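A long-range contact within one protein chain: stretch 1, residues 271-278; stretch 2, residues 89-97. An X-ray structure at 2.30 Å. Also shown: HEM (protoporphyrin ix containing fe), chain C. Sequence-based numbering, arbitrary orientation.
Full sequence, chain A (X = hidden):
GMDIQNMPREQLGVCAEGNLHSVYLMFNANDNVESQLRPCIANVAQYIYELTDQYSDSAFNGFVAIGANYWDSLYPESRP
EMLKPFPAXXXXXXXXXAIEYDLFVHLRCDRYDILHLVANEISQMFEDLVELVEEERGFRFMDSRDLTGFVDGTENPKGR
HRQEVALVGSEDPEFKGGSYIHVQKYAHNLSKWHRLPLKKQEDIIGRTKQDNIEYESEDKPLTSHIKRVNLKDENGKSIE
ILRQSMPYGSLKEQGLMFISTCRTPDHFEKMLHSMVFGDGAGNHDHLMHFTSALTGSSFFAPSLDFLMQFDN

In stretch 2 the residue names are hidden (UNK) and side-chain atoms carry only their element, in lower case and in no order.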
# COMPACT_ATOMS: atom_id res chain seq x y z
N MSE A 271 2.99 -16.05 26.32
CA MSE A 271 1.81 -15.20 26.04
C MSE A 271 0.89 -15.88 25.06
O MSE A 271 -0.31 -15.91 25.27
CB MSE A 271 2.21 -13.84 25.47
CG MSE A 271 2.66 -12.86 26.53
SE MSE A 271 3.71 -11.39 25.82
CE MSE A 271 4.04 -10.47 27.38
N LEU A 272 1.44 -16.43 23.99
CA LEU A 272 0.65 -17.07 22.96
C LEU A 272 -0.07 -18.31 23.50
O LEU A 272 -1.25 -18.54 23.22
CB LEU A 272 1.53 -17.44 21.80
CG LEU A 272 0.82 -17.99 20.57
CD1 LEU A 272 0.04 -16.88 19.89
CD2 LEU A 272 1.83 -18.65 19.60
N HIS A 273 0.64 -19.10 24.29
CA HIS A 273 0.02 -20.25 24.94
C HIS A 273 -1.17 -19.77 25.78
O HIS A 273 -2.29 -20.25 25.61
CB HIS A 273 1.06 -20.97 25.79
CG HIS A 273 0.54 -22.17 26.49
ND1 HIS A 273 -0.46 -22.11 27.44
CD2 HIS A 273 0.89 -23.48 26.40
CE1 HIS A 273 -0.71 -23.33 27.89
NE2 HIS A 273 0.10 -24.17 27.28
N SER A 274 -0.93 -18.82 26.68
CA SER A 274 -2.00 -18.21 27.47
C SER A 274 -3.18 -17.70 26.63
O SER A 274 -4.32 -17.73 27.10
CB SER A 274 -1.46 -17.08 28.34
OG SER A 274 -2.52 -16.27 28.79
N MSE A 275 -2.92 -17.22 25.41
CA MSE A 275 -4.00 -16.79 24.51
C MSE A 275 -4.77 -17.96 23.90
O MSE A 275 -6.00 -17.96 23.93
CB MSE A 275 -3.46 -15.94 23.36
CG MSE A 275 -2.77 -14.65 23.76
SE MSE A 275 -2.22 -13.62 22.25
CE MSE A 275 -3.58 -13.94 21.04
N VAL A 276 -4.06 -18.93 23.35
CA VAL A 276 -4.70 -20.07 22.68
C VAL A 276 -5.36 -21.04 23.66
O VAL A 276 -6.55 -21.37 23.55
CB VAL A 276 -3.68 -20.87 21.82
CG1 VAL A 276 -4.28 -22.24 21.36
CG2 VAL A 276 -3.25 -20.04 20.62
N PHE A 277 -4.56 -21.49 24.62
CA PHE A 277 -4.98 -22.50 25.58
C PHE A 277 -5.63 -21.95 26.85
O PHE A 277 -6.37 -22.66 27.51
CB PHE A 277 -3.77 -23.35 25.92
CG PHE A 277 -3.32 -24.21 24.79
CD1 PHE A 277 -3.97 -25.40 24.52
CD2 PHE A 277 -2.27 -23.82 23.99
CE1 PHE A 277 -3.56 -26.21 23.45
CE2 PHE A 277 -1.86 -24.62 22.92
CZ PHE A 277 -2.50 -25.81 22.66
N GLY A 278 -5.35 -20.70 27.19
CA GLY A 278 -6.05 -20.04 28.28
C GLY A 278 -5.44 -20.31 29.64
O GLY A 278 -4.34 -20.87 29.76
N UNK A 89 1.00 -23.74 17.58
CA UNK A 89 -0.00 -24.28 18.49
C UNK A 89 -1.43 -24.04 18.00
O UNK A 89 -1.68 -23.18 17.15
c UNK A 89 2.68 -21.63 21.93
c UNK A 89 0.22 -23.75 19.91
se UNK A 89 0.74 -21.72 21.88
c UNK A 89 0.46 -22.26 20.03
N UNK A 90 -2.35 -24.82 18.55
CA UNK A 90 -3.72 -24.89 18.06
C UNK A 90 -4.66 -25.51 19.10
O UNK A 90 -4.35 -26.56 19.67
c UNK A 90 -5.14 -26.22 16.36
n UNK A 90 -5.79 -26.16 14.02
o UNK A 90 -4.53 -27.88 14.75
c UNK A 90 -3.75 -25.73 16.79
c UNK A 90 -5.13 -26.82 14.97
N UNK A 91 -5.80 -24.86 19.34
CA UNK A 91 -6.92 -25.49 20.04
C UNK A 91 -8.23 -24.97 19.48
O UNK A 91 -8.41 -23.76 19.34
c UNK A 91 -7.85 -26.03 22.36
o UNK A 91 -7.71 -25.03 24.55
c UNK A 91 -6.84 -25.24 21.55
o UNK A 91 -7.08 -27.15 24.32
c UNK A 91 -7.52 -26.07 23.85
N UNK A 92 -9.14 -25.88 19.14
CA UNK A 92 -10.36 -25.51 18.41
C UNK A 92 -10.06 -24.74 17.13
O UNK A 92 -9.16 -25.13 16.38
N UNK A 93 -10.80 -23.66 16.89
CA UNK A 93 -10.54 -22.76 15.77
C UNK A 93 -9.37 -21.81 16.03
O UNK A 93 -9.06 -20.97 15.20
c UNK A 93 -11.78 -21.87 15.47
o UNK A 93 -12.77 -23.74 14.36
n UNK A 93 -14.16 -22.09 15.05
c UNK A 93 -12.94 -22.65 14.91
N UNK A 94 -8.72 -21.92 17.18
CA UNK A 94 -7.65 -20.99 17.53
C UNK A 94 -6.33 -21.60 17.08
O UNK A 94 -5.73 -22.39 17.82
c UNK A 94 -9.57 -21.93 22.10
c UNK A 94 -7.65 -20.68 19.02
n UNK A 94 -10.83 -21.78 21.67
c UNK A 94 -8.92 -19.80 21.03
n UNK A 94 -9.23 -23.01 22.81
c UNK A 94 -8.98 -20.10 19.53
n UNK A 94 -8.66 -21.02 21.81
N UNK A 95 -5.91 -21.22 15.87
CA UNK A 95 -4.74 -21.80 15.22
C UNK A 95 -3.63 -20.78 15.09
O UNK A 95 -3.85 -19.66 14.61
o UNK A 95 -5.63 -24.42 11.78
c UNK A 95 -4.48 -23.95 11.96
c UNK A 95 -4.12 -23.38 13.33
c UNK A 95 -5.10 -22.32 13.83
o UNK A 95 -3.61 -23.91 11.06
N UNK A 96 -2.44 -21.16 15.53
CA UNK A 96 -1.23 -20.37 15.35
C UNK A 96 -0.24 -21.24 14.57
O UNK A 96 0.55 -21.98 15.17
c UNK A 96 -0.65 -20.00 16.70
N UNK A 97 -0.28 -21.14 13.23
CA UNK A 97 0.56 -21.97 12.39
C UNK A 97 2.00 -21.43 12.32
O UNK A 97 2.25 -20.27 12.66
c UNK A 97 -0.77 -20.59 10.98
c UNK A 97 -0.13 -21.90 11.02
c UNK A 97 -1.12 -20.23 12.42
CHA HEM C . -2.04 -5.41 24.61
CHB HEM C . -4.29 -5.76 20.36
CHC HEM C . -2.00 -9.85 19.41
CHD HEM C . 0.65 -9.25 23.36
C1A HEM C . -2.88 -5.16 23.55
C2A HEM C . -3.83 -4.07 23.47
C3A HEM C . -4.44 -4.19 22.28
C4A HEM C . -3.90 -5.33 21.60
CMA HEM C . -5.55 -3.28 21.70
CAA HEM C . -4.06 -3.00 24.57
CBA HEM C . -3.16 -1.77 24.36
CGA HEM C . -1.75 -2.04 24.82
O1A HEM C . -0.83 -2.19 23.96
O2A HEM C . -1.51 -2.10 26.06
C1B HEM C . -3.87 -6.90 19.75
C2B HEM C . -4.36 -7.38 18.48
C3B HEM C . -3.72 -8.53 18.22
C4B HEM C . -2.82 -8.78 19.31
CMB HEM C . -5.43 -6.64 17.65
CAB HEM C . -3.84 -9.47 17.01
CBB HEM C . -5.00 -9.65 16.40
C1C HEM C . -1.11 -10.04 20.42
C2C HEM C . -0.25 -11.19 20.53
C3C HEM C . 0.49 -11.03 21.62
C4C HEM C . 0.12 -9.77 22.22
CMC HEM C . -0.27 -12.35 19.51
CAC HEM C . 1.57 -11.97 22.20
CBC HEM C . 1.91 -13.16 21.68
C1D HEM C . 0.20 -8.15 24.05
C2D HEM C . 0.80 -7.64 25.25
C3D HEM C . -0.04 -6.44 25.64
C4D HEM C . -1.06 -6.36 24.63
CMD HEM C . 2.04 -8.21 25.98
CAD HEM C . 0.14 -5.51 26.85
CBD HEM C . -0.79 -6.00 27.95
CGD HEM C . -0.49 -5.35 29.28
O1D HEM C . -1.30 -4.47 29.71
O2D HEM C . 0.54 -5.71 29.90
NA HEM C . -2.94 -5.91 22.39
NB HEM C . -2.92 -7.77 20.24
NC HEM C . -0.87 -9.18 21.46
ND HEM C . -0.90 -7.38 23.71
FE HEM C . -2.07 -7.66 22.03

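Position 89 carries two carbons, a selenium and a terminal carbon in an unbranched chain. The selenium lies 3.5 Å from H273 CA and 3.9 Å from L272 C, so it rests against the backbone of the helix, and the last carbon is 3.9 Å from L272 CD2. An unbranched chain interrupted by selenium is selenomethionine, M89. Its SE is 5.2 Å from the centroid of the F277 ring, at the ring edge, while its CB lies 3.8 Å from F277 CE2.

Position 90 has three carbons, the third bearing one oxygen and one nitrogen. Its CA-to-CB bond points away from the helix, and it meets stretch 1 through its backbone, with O 3.6 Å from F277 CZ and C 4.0 Å from V276 CG1. A terminal amide two carbons beyond CB makes this Q90.

Position 91 also has three carbons, but the third carries two oxygens. The bond to CB points toward stretch 1. The backbone N is 3.6 Å from V276 CG1, CB is 3.9 Å from the same methyl, and one terminal oxygen approaches F277 CD1 to 3.6 Å near the ring plane, where the aromatic edge carries partial positive charge. The carboxylate at this chain length identifies E91, and the oxygen at the ring edge is OE2.

Position 92 has no side-chain atoms and is G92. Its phi/psi of 54/-135° includes a positive phi, which by itself favours glycine, and it opens the bend of a type II' turn running from 91 to 94.

Position 93 shows two carbons, the second with one oxygen and one nitrogen. This shorter amide is N93; its side chain is out of reach of stretch 1.

Position 94 has three carbons, a nitrogen, then a carbon holding two more nitrogens. The in-chain nitrogen lies 2.8 Å from V276 O. That guanidinium defines R94. Its NE donates to V276 O with an N-H...O angle of 149°; a weak second bond runs from NH2 to V276 O at 3.2 Å and 129°. NH2 also forms a salt bridge with E91 OE1 at 3.1 Å.

Position 95 repeats the pattern of three carbons ending in two oxygens. Its CA-to-CB bond points away, and it makes no contact with stretch 1. It is E95.

Position 96 has a single carbon, 4.0 Å from L272 CD2: A96. Position 97 has three carbons closing a ring onto the backbone nitrogen, which can only be P97, and it lies out of reach.

The contact packs a hairpin against a helix. Backbone pairs hold the two strands together: E91 N to R94 O and R94 N to E91 O, each 2.9 Å, with M89 N to A96 O at 3.0 Å and A96 N to M89 O at 2.7 Å. M89, E91, R94 and A96 all direct CB toward stretch 1. M89 and A96 meet L272, while V276 CG1 packs by E91. R94 binds the V276 carbonyl through NE, with a weak second bond from NH2, and is itself tethered by E91, joining polar anchoring to apolar packing.

Stretch 2 (89-97) MQEGNREAP
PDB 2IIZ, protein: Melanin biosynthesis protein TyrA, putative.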